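Local coordinates for probable manganase-dependent inorganic pyrophosphatase (Clostridium perfringens, PDB 3L31), which probably hydrolyses inorganic pyrophosphate to phosphate, here represented by its regulatory region, whose paired CBS domains bind the inhibitor AMP, at residues A[34-39]-A[213-218]. Sequence-based numbering, arbitrary orientation.
Sequences NLKSIP and RYSNYP. With AMP (adenosine monophosphate), chain C.
Ser37 faces Asn216 where 36-39 and 215-218 run nearly parallel, their end-to-end directions 17° apart, with Ser37 CA 6.4 Å from Asn216 CA. The segments are the equivalent loop-to-strand entries (strands 37-41 and 217-220) of two CBS domains paired as in a Bateman module, and no direct backbone hydrogen bond joins them; side chains and water do that work. Asn216 ND2 donates to Ser37 OG at 2.9 Å, with the hydroxyl almost in the plane of the amide. A chi1 of 67° swings Ser37 OG between its own backbone N and carbonyl carbon, which points it at Asn216. The same amide nitrogen also donates to a water that accepts from Lys36 N, 2.7 Å away. A second water accepts from Asn216 N and meets Ser37 OG and AMP O2P, tying the seam to the phosphate. Further along the strands, Pro39 CG packs on Pro218 CB at 4.2 Å, and both rings touch Met50. Lys36 lays its CB and CD alongside Ser215, then carries NZ to Arg213 O of the second subunit and to another AMP. Tyr214 spreads one ring face over the adenine, with AMP C4 3.5 Å above its plane, while AMP N6 donates to Asn216 O at 2.9 Å.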
ATOM      1  N   ASN A  34      14.668  -5.381   9.475  1.00 60.63           N
ATOM      2  CA  ASN A  34      14.968  -5.610   8.081  1.00 60.66           C
ATOM      3  C   ASN A  34      14.668  -7.086   7.720  1.00 58.26           C
ATOM      4  O   ASN A  34      15.564  -7.860   7.337  1.00 59.46           O
ATOM      5  CB  ASN A  34      16.422  -5.228   7.824  1.00 63.26           C
ATOM      6  CG  ASN A  34      16.665  -3.749   8.073  1.00 66.99           C
ATOM      7  OD1 ASN A  34      17.608  -3.366   8.767  1.00 71.42           O
ATOM      8  ND2 ASN A  34      15.772  -2.910   7.543  1.00 69.33           N
ATOM      9  N   LEU A  35      13.407  -7.478   7.908  1.00 54.29           N
ATOM     10  CA  LEU A  35      12.953  -8.814   7.488  1.00 51.22           C
ATOM     11  C   LEU A  35      12.137  -8.722   6.226  1.00 47.77           C
ATOM     12  O   LEU A  35      11.296  -7.846   6.085  1.00 47.04           O
ATOM     13  CB  LEU A  35      12.127  -9.482   8.585  1.00 50.77           C
ATOM     14  CG  LEU A  35      12.932  -9.887   9.819  1.00 52.74           C
ATOM     15  CD1 LEU A  35      11.977 -10.202  10.972  1.00 50.55           C
ATOM     16  CD2 LEU A  35      13.863 -11.056   9.489  1.00 52.38           C
ATOM     17  N   LYS A  36      12.402  -9.617   5.297  1.00 45.67           N
ATOM     18  CA  LYS A  36      11.586  -9.692   4.072  1.00 43.98           C
ATOM     19  C   LYS A  36      10.377 -10.552   4.242  1.00 40.56           C
ATOM     20  O   LYS A  36       9.463 -10.476   3.452  1.00 40.91           O
ATOM     21  CB  LYS A  36      12.367 -10.242   2.894  1.00 45.04           C
ATOM     22  CG  LYS A  36      13.600  -9.447   2.573  1.00 48.80           C
ATOM     23  CD  LYS A  36      14.589 -10.220   1.681  1.00 50.72           C
ATOM     24  CE  LYS A  36      15.949  -9.502   1.769  1.00 54.36           C
ATOM     25  NZ  LYS A  36      16.845  -9.689   0.605  1.00 54.95           N
ATOM     26  N   SER A  37      10.390 -11.413   5.240  1.00 38.52           N
ATOM     27  CA  SER A  37       9.224 -12.271   5.533  1.00 35.91           C
ATOM     28  C   SER A  37       9.339 -12.715   6.980  1.00 34.81           C
ATOM     29  O   SER A  37      10.400 -12.637   7.522  1.00 35.35           O
ATOM     30  CB  SER A  37       9.128 -13.472   4.605  1.00 35.00           C
ATOM     31  OG  SER A  37      10.207 -14.394   4.818  1.00 35.30           O
ATOM     32  N   ILE A  38       8.230 -13.124   7.585  1.00 33.17           N
ATOM     33  CA  ILE A  38       8.217 -13.544   8.989  1.00 33.53           C
ATOM     34  C   ILE A  38       7.175 -14.638   9.185  1.00 32.64           C
ATOM     35  O   ILE A  38       6.154 -14.621   8.525  1.00 32.05           O
ATOM     36  CB  ILE A  38       7.917 -12.319   9.937  1.00 33.99           C
ATOM     37  CG1 ILE A  38       7.983 -12.725  11.391  1.00 34.91           C
ATOM     38  CG2 ILE A  38       6.553 -11.653   9.601  1.00 30.18           C
ATOM     39  CD1 ILE A  38       8.183 -11.489  12.359  1.00 33.09           C
ATOM     40  N   PRO A  39       7.445 -15.601  10.058  1.00 32.45           N
ATOM     41  CA  PRO A  39       6.462 -16.606  10.384  1.00 32.86           C
ATOM     42  C   PRO A  39       5.295 -16.060  11.181  1.00 32.39           C
ATOM     43  O   PRO A  39       5.454 -15.107  11.935  1.00 32.97           O
ATOM     44  CB  PRO A  39       7.241 -17.614  11.250  1.00 34.01           C
ATOM     45  CG  PRO A  39       8.666 -17.405  10.857  1.00 34.84           C
ATOM     46  CD  PRO A  39       8.744 -15.902  10.656  1.00 34.35           C
ATOM     47  N   ARG A 213      11.910 -20.304  -4.377  1.00 57.10           N
ATOM     48  CA  ARG A 213      12.589 -19.012  -4.385  1.00 55.60           C
ATOM     49  C   ARG A 213      12.263 -18.125  -3.186  1.00 51.44           C
ATOM     50  O   ARG A 213      12.411 -16.898  -3.242  1.00 51.17           O
ATOM     51  CB  ARG A 213      12.221 -18.273  -5.674  1.00 56.59           C
ATOM     52  CG  ARG A 213      12.787 -18.925  -6.898  1.00 61.27           C
ATOM     53  CD  ARG A 213      14.277 -18.743  -6.922  1.00 64.73           C
ATOM     54  NE  ARG A 213      14.657 -17.332  -7.045  1.00 66.69           N
ATOM     55  CZ  ARG A 213      15.081 -16.769  -8.174  1.00 67.26           C
ATOM     56  NH1 ARG A 213      15.168 -17.485  -9.282  1.00 69.46           N
ATOM     57  NH2 ARG A 213      15.418 -15.490  -8.199  1.00 68.60           N
ATOM     58  N   TYR A 214      11.811 -18.735  -2.105  1.00 48.35           N
ATOM     59  CA  TYR A 214      11.377 -17.963  -0.914  1.00 45.35           C
ATOM     60  C   TYR A 214      12.525 -17.291  -0.154  1.00 43.26           C
ATOM     61  O   TYR A 214      13.583 -17.853   0.030  1.00 42.51           O
ATOM     62  CB  TYR A 214      10.581 -18.864   0.052  1.00 45.11           C
ATOM     63  CG  TYR A 214       9.424 -19.572  -0.610  1.00 46.57           C
ATOM     64  CD1 TYR A 214       8.506 -18.866  -1.398  1.00 48.77           C
ATOM     65  CD2 TYR A 214       9.252 -20.932  -0.478  1.00 47.26           C
ATOM     66  CE1 TYR A 214       7.424 -19.511  -2.013  1.00 48.16           C
ATOM     67  CE2 TYR A 214       8.179 -21.582  -1.085  1.00 49.63           C
ATOM     68  CZ  TYR A 214       7.275 -20.869  -1.856  1.00 49.16           C
ATOM     69  OH  TYR A 214       6.223 -21.519  -2.453  1.00 48.82           O
ATOM     70  N   SER A 215      12.272 -16.097   0.352  1.00 41.76           N
ATOM     71  CA  SER A 215      13.310 -15.364   1.093  1.00 40.77           C
ATOM     72  C   SER A 215      13.702 -16.133   2.338  1.00 40.25           C
ATOM     73  O   SER A 215      14.868 -16.347   2.598  1.00 41.26           O
ATOM     74  CB  SER A 215      12.859 -13.941   1.453  1.00 40.18           C
ATOM     75  OG  SER A 215      12.627 -13.102   0.316  1.00 38.67           O
ATOM     76  N   ASN A 216      12.715 -16.604   3.074  1.00 39.28           N
ATOM     77  CA  ASN A 216      12.960 -17.290   4.334  1.00 39.18           C
ATOM     78  C   ASN A 216      12.142 -18.586   4.515  1.00 39.75           C
ATOM     79  O   ASN A 216      11.048 -18.724   3.998  1.00 38.46           O
ATOM     80  CB  ASN A 216      12.642 -16.334   5.510  1.00 38.74           C
ATOM     81  CG  ASN A 216      13.551 -15.089   5.540  1.00 39.94           C
ATOM     82  OD1 ASN A 216      14.751 -15.221   5.644  1.00 45.20           O
ATOM     83  ND2 ASN A 216      12.971 -13.903   5.471  1.00 35.54           N
ATOM     84  N   TYR A 217      12.687 -19.494   5.327  1.00 40.60           N
ATOM     85  CA  TYR A 217      12.061 -20.750   5.687  1.00 41.08           C
ATOM     86  C   TYR A 217      12.007 -20.869   7.186  1.00 41.88           C
ATOM     87  O   TYR A 217      13.046 -20.765   7.863  1.00 43.15           O
ATOM     88  CB  TYR A 217      12.856 -21.924   5.094  1.00 42.12           C
ATOM     89  CG  TYR A 217      12.983 -21.823   3.591  1.00 40.15           C
ATOM     90  CD1 TYR A 217      12.166 -22.587   2.736  1.00 39.99           C
ATOM     91  CD2 TYR A 217      13.886 -20.972   3.022  1.00 37.79           C
ATOM     92  CE1 TYR A 217      12.269 -22.467   1.335  1.00 35.22           C
ATOM     93  CE2 TYR A 217      13.974 -20.835   1.638  1.00 38.29           C
ATOM     94  CZ  TYR A 217      13.175 -21.618   0.796  1.00 38.50           C
ATOM     95  OH  TYR A 217      13.277 -21.489  -0.601  1.00 43.65           O
ATOM     96  N   PRO A 218      10.796 -21.055   7.731  1.00 41.58           N
ATOM     97  CA  PRO A 218      10.654 -21.231   9.166  1.00 42.04           C
ATOM     98  C   PRO A 218      11.313 -22.484   9.630  1.00 43.43           C
ATOM     99  O   PRO A 218      11.214 -23.521   8.975  1.00 43.76           O
ATOM    100  CB  PRO A 218       9.125 -21.333   9.376  1.00 41.29           C
ATOM    101  CG  PRO A 218       8.561 -21.616   8.056  1.00 40.55           C
ATOM    102  CD  PRO A 218       9.491 -20.982   7.064  1.00 40.70           C
TER
HETATM  103  P   AMP C   1       8.767 -14.259  -0.625  1.00 47.07           P
HETATM  104  O1P AMP C   1       9.873 -14.949  -1.342  1.00 47.29           O
HETATM  105  O2P AMP C   1       9.025 -14.314   0.842  1.00 47.11           O
HETATM  106  O3P AMP C   1       8.457 -12.877  -1.162  1.00 46.31           O
HETATM  107  O5' AMP C   1       7.392 -15.139  -0.767  1.00 46.04           O
HETATM  108  C5' AMP C   1       6.679 -15.323  -2.018  1.00 45.44           C
HETATM  109  C4' AMP C   1       5.282 -15.907  -1.756  1.00 42.81           C
HETATM  110  O4' AMP C   1       5.422 -17.165  -1.080  1.00 44.38           O
HETATM  111  C3' AMP C   1       4.488 -15.077  -0.767  1.00 41.93           C
HETATM  112  O3' AMP C   1       3.086 -15.289  -0.948  1.00 39.12           O
HETATM  113  C2' AMP C   1       4.871 -15.624   0.604  1.00 39.40           C
HETATM  114  O2' AMP C   1       3.831 -15.463   1.571  1.00 32.86           O
HETATM  115  C1' AMP C   1       5.052 -17.106   0.308  1.00 39.98           C
HETATM  116  N9  AMP C   1       6.113 -17.755   1.105  1.00 39.36           N
HETATM  117  C8  AMP C   1       7.145 -17.098   1.664  1.00 39.19           C
HETATM  118  N7  AMP C   1       7.977 -17.933   2.318  1.00 36.91           N
HETATM  119  C5  AMP C   1       7.450 -19.163   2.181  1.00 37.62           C
HETATM  120  C6  AMP C   1       7.832 -20.515   2.630  1.00 36.98           C
HETATM  121  N6  AMP C   1       8.957 -20.651   3.360  1.00 32.80           N
HETATM  122  N1  AMP C   1       7.038 -21.575   2.293  1.00 38.78           N
HETATM  123  C2  AMP C   1       5.924 -21.371   1.562  1.00 41.58           C
HETATM  124  N3  AMP C   1       5.512 -20.162   1.112  1.00 37.58           N
HETATM  125  C4  AMP C   1       6.235 -19.053   1.362  1.00 37.89           C
HETATM  126  O   HOH W   1      14.553 -11.295   5.385  1.00 39.47           O
HETATM  127  O   HOH W   2       9.911 -16.007   2.836  1.00 35.36           O